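Local structure of L-isoleucine-4-hydroxylase (Bacillus thuringiensis, 6LNH) at residues N36-Q41 against V126-E131; Q53-N58 against D114-N119; N110-S115 against L149-Y154. The protein hydroxylates L-isoleucine to (4S)-4-hydroxy-L-isoleucine, using iron(II), 2-oxoglutarate and dioxygen and releasing succinate and carbon dioxide. All coordinates share one frame; numbering follows the deposited sequence.

In the fold
From the N terminus, the turn 36-41 follows strand 31-34 and meets helix 120-134, so interaction 1 closes a long loop over some 84 residues. Interaction 2 lies wholly within that loop and brings the end of helix 44-54 against helix 114-117. Interaction 3 begins where interaction 2 ends, sharing Asp114 and Ser115, and closes a loop of 33 residues on strand 145-156; since 126-131 lies within that loop, it crosses interaction 1. Interactions 2 and 3, with centres about 7 Å apart, are linked through Asp55, Gln151 and Asn113, whereas interactions 1 and 3 meet where Val126 packs on Leu149. Interactions 1 and 2 join turns and helices; interaction 3 anchors a loop on the larger sheet.

Interaction 1 of 3, residues N36-Q41 against V126-E131; sequences NEIFLQ and VRFDTE
Phe128, on helix 120-134, presents one face of its ring to both Ile38 and Phe39, and these three side chains make up the contact. With CG anti to its backbone N (chi1 171°), the Phe128 ring extends from the helix toward the short 3-10 turn at 37-39. Phe39 comes in as the stem of a T-shaped pair. Its CZ lies 3.6 Å from CD2 of Phe128. The two ring planes stand at 84°, and their centroids are 5.2 Å apart.

Ile38 takes the other half of that face. Its CD1 is 3.8 Å from the centroid of the Phe128 ring, a CH-pi contact displaced toward the rim on the CZ side, where CD1 and CZ are 3.5 Å apart. Ile38 also lies against its own neighbour: CG1 sits over the centre of the Phe39 ring, 3.4 Å above its plane. The isoleucine thus fills the corner between two nearly perpendicular rings, its CG1 facing one and its CD1 the other. The turn that places the pair side by side is held by the backbone bond from Phe39 N to Asn36 O.

Phe39 also touches Leu212. On the helix, Asp129 faces the sheet and bonds to His180, while Thr130 packs on Phe245 and Ile147. Asn36 and Leu40 reach Ser233 of the second subunit. Between turn and helix the attraction is therefore apolar and aromatic, resting on dispersion and on C-H groups directed at a pi face, with no polar bond between these two segments.

Interaction 2 of 3, residues Q53-N58 against D114-N119; sequences QLDYYN and DSFLCN
With CG anti to the backbone N in both residues (chi1 -168° for Asp55, 178° for Phe116), the carboxylate of Asp55 and the ring of Phe116 are sent toward each other between the C-terminal part of helix 44-54, with the turn after it, and helix 114-117. One carboxylate oxygen does most of the touching: Asp55 OD2 lies 3.5 Å from Phe116 CB and also 3.5 Å from Phe116 CD2, near the root of the side chain. Carboxylate and ring planes are inclined at 37°, and CB of Asp55 adds a contact of 3.9 Å to CD2 of Phe116. Farther out along the ring, Tyr56 CE1 meets Phe116 CE2 at 3.8 Å, the two aromatic side chains meeting at a slant.

This buried carboxylate is well supplied with donors. OD2 is bonded by Gln151 NE2 and OD1 by Asn113 ND2, while Asn58 ND2 makes a weak bond of 3.4 Å to Asp55 OD1. Two amide bonds and a weak third should stabilise the negative charge and restrict rotation of the carboxylate. Tyr56 is anchored at its far end, its hydroxyl bonded to Ile240 O of strand 236-247.

Phe116 and Tyr56 also both touch Gln151 and Leu241. Such helices laid against the outer face of the larger sheet are characteristic of the double-stranded beta-helix (cupin) fold of 2-oxoglutarate-dependent iron dioxygenases.

Interaction 3 of 3, residues N110-S115 against L149-Y154; sequences NSINDS and LHQVRY
Ile112 meets strand 145-156 at its CD1 end on Leu149 and through CG2 and CG1 on the amide oxygen of Gln151. CD1 comes to 3.4 Å from the backbone oxygen Leu149 O and to 3.8 Å from Leu149 CB, so it rests on both main chain and side chain. CG2 touches Gln151 OE1 at 3.4 Å, and CG1 lies 3.7 Å from the same oxygen.

That oxygen is reached because the Gln151 chain is fully stretched beyond CG (chi2 -180°), bringing its end alongside Ile112. There a water bridges the two segments: it accepts from Asn113 N at 3.0 Å and donates to Gln151 OE1 at 2.9 Å. With the amide nitrogen of Gln151 engaged by Asp55, both ends of the group have partners, and its rotation should be fixed.

In the next shell, Ile112 N bonds to Ser73 OG, and Leu117 touches both Ile112 and Leu149. Asn113 sits at the N-cap position of helix 114-117 without a side-chain cap, its ND2 bonding Asp55 OD1 instead. Strand 145-156 runs between strands 68-77 and 236-247, with Leu149 and Gln151 paired to Ser73 and Ser71 on one edge and His150 and Val152 to Leu242 and Ile240 on the other, while the loop leading into helix 114-117 lies across its face.

Interaction 1 of 3, residues N36-Q41 against V126-E131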
# COMPACT_ATOMS: atom_id res chain seq x y z
N ASN C 36 4.06 10.36 16.26
CA ASN C 36 3.94 9.41 17.40
C ASN C 36 5.22 9.35 18.23
O ASN C 36 5.20 8.70 19.29
CB ASN C 36 3.54 8.01 16.92
CG ASN C 36 4.35 7.53 15.74
OD1 ASN C 36 5.25 8.23 15.27
ND2 ASN C 36 4.05 6.34 15.26
N GLU C 37 6.28 10.01 17.76
CA GLU C 37 7.60 10.00 18.46
C GLU C 37 7.45 10.43 19.92
O GLU C 37 8.11 9.84 20.77
CB GLU C 37 8.62 10.88 17.72
CG GLU C 37 8.00 11.80 16.69
CD GLU C 37 8.97 12.80 16.10
OE1 GLU C 37 8.74 13.26 14.96
OE2 GLU C 37 9.97 13.13 16.78
N ILE C 38 6.62 11.44 20.18
CA ILE C 38 6.44 11.97 21.57
C ILE C 38 5.81 10.89 22.46
O ILE C 38 5.99 10.98 23.68
CB ILE C 38 5.60 13.26 21.57
CG1 ILE C 38 4.15 12.98 21.17
CG2 ILE C 38 6.24 14.32 20.69
CD1 ILE C 38 3.29 14.22 21.11
N PHE C 39 5.11 9.92 21.87
CA PHE C 39 4.45 8.86 22.67
C PHE C 39 5.27 7.56 22.59
O PHE C 39 4.84 6.55 23.17
CB PHE C 39 3.01 8.65 22.20
CG PHE C 39 2.19 9.91 22.14
CD1 PHE C 39 2.07 10.75 23.24
CD2 PHE C 39 1.53 10.28 20.97
CE1 PHE C 39 1.32 11.91 23.17
CE2 PHE C 39 0.78 11.44 20.91
CZ PHE C 39 0.68 12.25 22.01
N LEU C 40 6.42 7.60 21.91
CA LEU C 40 7.26 6.38 21.78
C LEU C 40 8.71 6.71 22.15
O LEU C 40 9.61 6.47 21.32
CB LEU C 40 7.16 5.87 20.34
CG LEU C 40 5.80 5.30 19.95
CD1 LEU C 40 5.68 5.18 18.44
CD2 LEU C 40 5.57 3.95 20.61
N GLN C 41 8.93 7.23 23.37
CA GLN C 41 10.30 7.57 23.83
C GLN C 41 10.80 6.47 24.78
O GLN C 41 11.99 6.49 25.11
CB GLN C 41 10.30 8.94 24.50
CG GLN C 41 10.09 10.09 23.53
CD GLN C 41 11.05 10.05 22.37
OE1 GLN C 41 10.98 9.17 21.51
NE2 GLN C 41 11.97 11.00 22.34
N VAL C 126 -3.39 11.12 27.51
CA VAL C 126 -4.39 12.02 28.08
C VAL C 126 -3.72 13.21 28.77
O VAL C 126 -4.17 14.35 28.64
CB VAL C 126 -5.30 11.25 29.05
CG1 VAL C 126 -6.17 12.20 29.85
CG2 VAL C 126 -6.15 10.24 28.29
N ARG C 127 -2.63 12.96 29.50
CA ARG C 127 -1.94 14.05 30.17
C ARG C 127 -1.26 14.98 29.16
O ARG C 127 -1.23 16.20 29.37
CB ARG C 127 -0.93 13.50 31.18
CG ARG C 127 -1.59 12.99 32.46
CD ARG C 127 -2.76 13.87 32.90
NE ARG C 127 -3.89 13.10 33.40
CZ ARG C 127 -5.10 13.60 33.65
NH1 ARG C 127 -5.34 14.88 33.44
NH2 ARG C 127 -6.07 12.81 34.10
N PHE C 128 -0.70 14.43 28.08
CA PHE C 128 -0.17 15.29 27.03
C PHE C 128 -1.28 16.13 26.41
O PHE C 128 -1.11 17.34 26.21
CB PHE C 128 0.53 14.47 25.95
CG PHE C 128 0.90 15.28 24.75
CD1 PHE C 128 2.08 16.00 24.73
CD2 PHE C 128 0.06 15.37 23.65
CE1 PHE C 128 2.43 16.77 23.64
CE2 PHE C 128 0.39 16.14 22.55
CZ PHE C 128 1.58 16.85 22.55
N ASP C 129 -2.41 15.51 26.09
CA ASP C 129 -3.51 16.24 25.46
C ASP C 129 -4.02 17.33 26.39
O ASP C 129 -4.31 18.45 25.94
CB ASP C 129 -4.65 15.28 25.10
CG ASP C 129 -4.24 14.25 24.07
OD1 ASP C 129 -3.14 14.37 23.50
OD2 ASP C 129 -5.04 13.32 23.82
N THR C 130 -4.13 17.02 27.68
CA THR C 130 -4.61 18.01 28.65
C THR C 130 -3.65 19.19 28.74
O THR C 130 -4.09 20.35 28.78
CB THR C 130 -4.80 17.35 30.01
OG1 THR C 130 -5.70 16.24 29.88
CG2 THR C 130 -5.39 18.33 31.00
N GLU C 131 -2.35 18.91 28.79
CA GLU C 131 -1.37 19.99 28.90
C GLU C 131 -1.36 20.85 27.64
O GLU C 131 -1.14 22.07 27.71
CB GLU C 131 0.02 19.40 29.15
CG GLU C 131 1.17 20.39 29.09
CD GLU C 131 2.51 19.73 29.39
OE1 GLU C 131 2.55 18.86 30.28
OE2 GLU C 131 3.51 20.08 28.74

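Interaction 2 of 3, residues Q53-N58 against D114-N119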
# COMPACT_ATOMS: atom_id res chain seq x y z
N GLN C 53 -4.06 -1.83 22.06
CA GLN C 53 -4.62 -2.21 20.77
C GLN C 53 -5.52 -3.43 20.90
O GLN C 53 -6.56 -3.51 20.24
CB GLN C 53 -3.50 -2.49 19.77
CG GLN C 53 -2.81 -1.27 19.21
CD GLN C 53 -1.61 -1.64 18.36
OE1 GLN C 53 -1.06 -2.73 18.50
NE2 GLN C 53 -1.19 -0.74 17.48
N LEU C 54 -5.15 -4.37 21.76
CA LEU C 54 -5.92 -5.59 21.91
C LEU C 54 -7.25 -5.35 22.60
O LEU C 54 -8.17 -6.17 22.46
CB LEU C 54 -5.11 -6.63 22.68
CG LEU C 54 -4.01 -7.35 21.89
CD1 LEU C 54 -3.19 -8.27 22.80
CD2 LEU C 54 -4.61 -8.13 20.74
N ASP C 55 -7.37 -4.25 23.36
CA ASP C 55 -8.63 -3.95 24.02
C ASP C 55 -9.74 -3.60 23.04
O ASP C 55 -10.92 -3.73 23.40
CB ASP C 55 -8.44 -2.80 25.02
CG ASP C 55 -9.64 -2.64 25.94
OD1 ASP C 55 -10.06 -3.65 26.53
OD2 ASP C 55 -10.15 -1.51 26.06
N TYR C 56 -9.41 -3.17 21.83
CA TYR C 56 -10.44 -2.83 20.86
C TYR C 56 -11.21 -4.04 20.37
O TYR C 56 -12.27 -3.88 19.76
CB TYR C 56 -9.84 -2.07 19.68
CG TYR C 56 -9.54 -0.62 19.98
CD1 TYR C 56 -8.50 -0.26 20.82
CD2 TYR C 56 -10.34 0.39 19.45
CE1 TYR C 56 -8.23 1.07 21.10
CE2 TYR C 56 -10.08 1.72 19.73
CZ TYR C 56 -9.03 2.06 20.56
OH TYR C 56 -8.78 3.38 20.84
N TYR C 57 -10.70 -5.25 20.62
CA TYR C 57 -11.43 -6.47 20.32
C TYR C 57 -12.48 -6.82 21.37
O TYR C 57 -13.16 -7.84 21.22
CB TYR C 57 -10.46 -7.65 20.15
CG TYR C 57 -9.53 -7.52 18.96
CD1 TYR C 57 -8.42 -6.69 19.00
CD2 TYR C 57 -9.78 -8.22 17.79
CE1 TYR C 57 -7.57 -6.57 17.91
CE2 TYR C 57 -8.94 -8.11 16.69
CZ TYR C 57 -7.84 -7.28 16.76
OH TYR C 57 -7.00 -7.16 15.68
N ASN C 58 -12.62 -6.02 22.43
CA ASN C 58 -13.62 -6.24 23.46
C ASN C 58 -14.83 -5.31 23.36
O ASN C 58 -15.80 -5.51 24.09
CB ASN C 58 -12.98 -6.11 24.85
CG ASN C 58 -11.98 -7.21 25.14
OD1 ASN C 58 -12.27 -8.39 24.98
ND2 ASN C 58 -10.78 -6.82 25.55
N ASP C 114 -11.30 -0.40 32.80
CA ASP C 114 -10.32 0.18 33.72
C ASP C 114 -8.88 -0.14 33.29
O ASP C 114 -7.99 0.70 33.43
CB ASP C 114 -10.58 -0.32 35.14
CG ASP C 114 -11.74 0.39 35.80
OD1 ASP C 114 -11.86 1.62 35.64
OD2 ASP C 114 -12.54 -0.29 36.47
N SER C 115 -8.64 -1.35 32.78
CA SER C 115 -7.29 -1.72 32.38
C SER C 115 -6.77 -0.86 31.24
O SER C 115 -5.56 -0.62 31.15
CB SER C 115 -7.25 -3.20 31.99
OG SER C 115 -8.29 -3.50 31.07
N PHE C 116 -7.66 -0.38 30.37
CA PHE C 116 -7.26 0.53 29.31
C PHE C 116 -7.00 1.93 29.85
O PHE C 116 -6.06 2.60 29.42
CB PHE C 116 -8.34 0.54 28.21
CG PHE C 116 -8.06 1.49 27.05
CD1 PHE C 116 -8.16 2.87 27.19
CD2 PHE C 116 -7.69 0.98 25.82
CE1 PHE C 116 -7.90 3.71 26.13
CE2 PHE C 116 -7.43 1.82 24.75
CZ PHE C 116 -7.54 3.19 24.90
N LEU C 117 -7.82 2.39 30.81
CA LEU C 117 -7.67 3.76 31.30
C LEU C 117 -6.42 3.92 32.17
O LEU C 117 -5.81 4.99 32.17
CB LEU C 117 -8.90 4.16 32.11
CG LEU C 117 -10.23 4.43 31.41
CD1 LEU C 117 -11.33 4.57 32.44
CD2 LEU C 117 -10.14 5.68 30.55
N CYS C 118 -6.03 2.88 32.90
CA CYS C 118 -4.81 2.94 33.70
C CYS C 118 -3.56 2.50 32.95
O CYS C 118 -2.47 2.58 33.51
CB CYS C 118 -4.98 2.12 34.99
SG CYS C 118 -5.16 0.35 34.76
N ASN C 119 -3.70 2.02 31.71
CA ASN C 119 -2.53 1.72 30.89
C ASN C 119 -1.64 2.96 30.85
O ASN C 119 -2.07 4.01 30.34
CB ASN C 119 -2.96 1.30 29.49
CG ASN C 119 -1.79 1.00 28.56
OD1 ASN C 119 -0.77 1.69 28.55
ND2 ASN C 119 -1.93 -0.05 27.76

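Interaction 3 of 3, residues N110-S115 against L149-Y154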
# COMPACT_ATOMS: atom_id res chain seq x y z
N ASN C 110 -21.28 2.04 26.64
CA ASN C 110 -20.41 1.20 27.52
C ASN C 110 -19.22 2.05 27.97
O ASN C 110 -18.75 2.88 27.17
CB ASN C 110 -19.94 -0.07 26.81
CG ASN C 110 -21.01 -1.14 26.77
OD1 ASN C 110 -21.79 -1.29 27.70
ND2 ASN C 110 -21.05 -1.90 25.68
N SER C 111 -18.76 1.86 29.20
CA SER C 111 -17.62 2.65 29.72
C SER C 111 -16.32 1.97 29.31
O SER C 111 -16.34 0.75 29.08
CB SER C 111 -17.71 2.82 31.21
OG SER C 111 -18.12 1.61 31.82
N ILE C 112 -15.23 2.73 29.20
CA ILE C 112 -13.95 2.15 28.83
C ILE C 112 -13.44 1.29 29.98
O ILE C 112 -13.54 1.67 31.16
CB ILE C 112 -12.95 3.26 28.47
CG1 ILE C 112 -13.45 4.03 27.24
CG2 ILE C 112 -11.57 2.68 28.20
CD1 ILE C 112 -12.75 5.35 27.03
N ASN C 113 -12.89 0.12 29.65
CA ASN C 113 -12.36 -0.78 30.66
C ASN C 113 -11.29 -0.09 31.50
O ASN C 113 -10.49 0.69 30.99
CB ASN C 113 -11.80 -2.04 30.00
CG ASN C 113 -12.89 -2.91 29.39
OD1 ASN C 113 -14.04 -2.86 29.82
ND2 ASN C 113 -12.53 -3.70 28.38
N ASP C 114 -11.30 -0.40 32.80
CA ASP C 114 -10.32 0.18 33.72
C ASP C 114 -8.88 -0.14 33.29
O ASP C 114 -7.99 0.70 33.43
CB ASP C 114 -10.58 -0.32 35.14
CG ASP C 114 -11.74 0.39 35.80
OD1 ASP C 114 -11.86 1.62 35.64
OD2 ASP C 114 -12.54 -0.29 36.47
N SER C 115 -8.64 -1.35 32.78
CA SER C 115 -7.29 -1.72 32.38
C SER C 115 -6.77 -0.86 31.24
O SER C 115 -5.56 -0.62 31.15
CB SER C 115 -7.25 -3.20 31.99
OG SER C 115 -8.29 -3.50 31.07
N LEU C 149 -13.14 10.76 26.66
CA LEU C 149 -12.34 9.73 26.01
C LEU C 149 -13.27 8.82 25.22
O LEU C 149 -14.16 8.19 25.81
CB LEU C 149 -11.53 8.92 27.03
CG LEU C 149 -10.18 9.50 27.45
CD1 LEU C 149 -10.36 10.65 28.42
CD2 LEU C 149 -9.31 8.41 28.05
N HIS C 150 -13.07 8.75 23.91
CA HIS C 150 -13.89 7.92 23.04
C HIS C 150 -13.02 6.85 22.40
O HIS C 150 -12.10 7.16 21.64
CB HIS C 150 -14.57 8.76 21.96
CG HIS C 150 -15.59 9.72 22.49
ND1 HIS C 150 -16.92 9.40 22.63
CD2 HIS C 150 -15.47 11.01 22.90
CE1 HIS C 150 -17.58 10.44 23.11
NE2 HIS C 150 -16.72 11.43 23.28
N GLN C 151 -13.32 5.60 22.73
CA GLN C 151 -12.65 4.44 22.15
C GLN C 151 -13.56 3.91 21.05
O GLN C 151 -14.63 3.37 21.33
CB GLN C 151 -12.42 3.39 23.24
CG GLN C 151 -11.37 2.34 22.97
CD GLN C 151 -11.26 1.37 24.13
OE1 GLN C 151 -12.05 1.43 25.07
NE2 GLN C 151 -10.28 0.48 24.07
N VAL C 152 -13.14 4.06 19.79
CA VAL C 152 -13.98 3.74 18.64
C VAL C 152 -13.24 2.77 17.73
O VAL C 152 -12.07 2.99 17.40
CB VAL C 152 -14.39 4.99 17.85
CG1 VAL C 152 -15.41 4.63 16.77
CG2 VAL C 152 -14.95 6.06 18.78
N ARG C 153 -13.92 1.70 17.35
CA ARG C 153 -13.45 0.79 16.32
C ARG C 153 -14.42 0.87 15.15
O ARG C 153 -15.58 0.46 15.28
CB ARG C 153 -13.35 -0.64 16.86
CG ARG C 153 -13.10 -1.70 15.82
CD ARG C 153 -12.66 -2.96 16.54
NE ARG C 153 -11.21 -3.11 16.58
CZ ARG C 153 -10.57 -4.26 16.40
NH1 ARG C 153 -11.26 -5.37 16.21
NH2 ARG C 153 -9.25 -4.30 16.44
N TYR C 154 -13.96 1.37 14.02
CA TYR C 154 -14.77 1.35 12.81
C TYR C 154 -14.60 -0.00 12.13
O TYR C 154 -13.49 -0.52 12.02
CB TYR C 154 -14.37 2.48 11.86
CG TYR C 154 -14.63 3.85 12.44
CD1 TYR C 154 -13.66 4.48 13.21
CD2 TYR C 154 -15.84 4.50 12.24
CE1 TYR C 154 -13.88 5.73 13.75
CE2 TYR C 154 -16.07 5.75 12.78
CZ TYR C 154 -15.09 6.36 13.54
OH TYR C 154 -15.33 7.60 14.07
O HOH W 1 -12.96 -0.69 26.78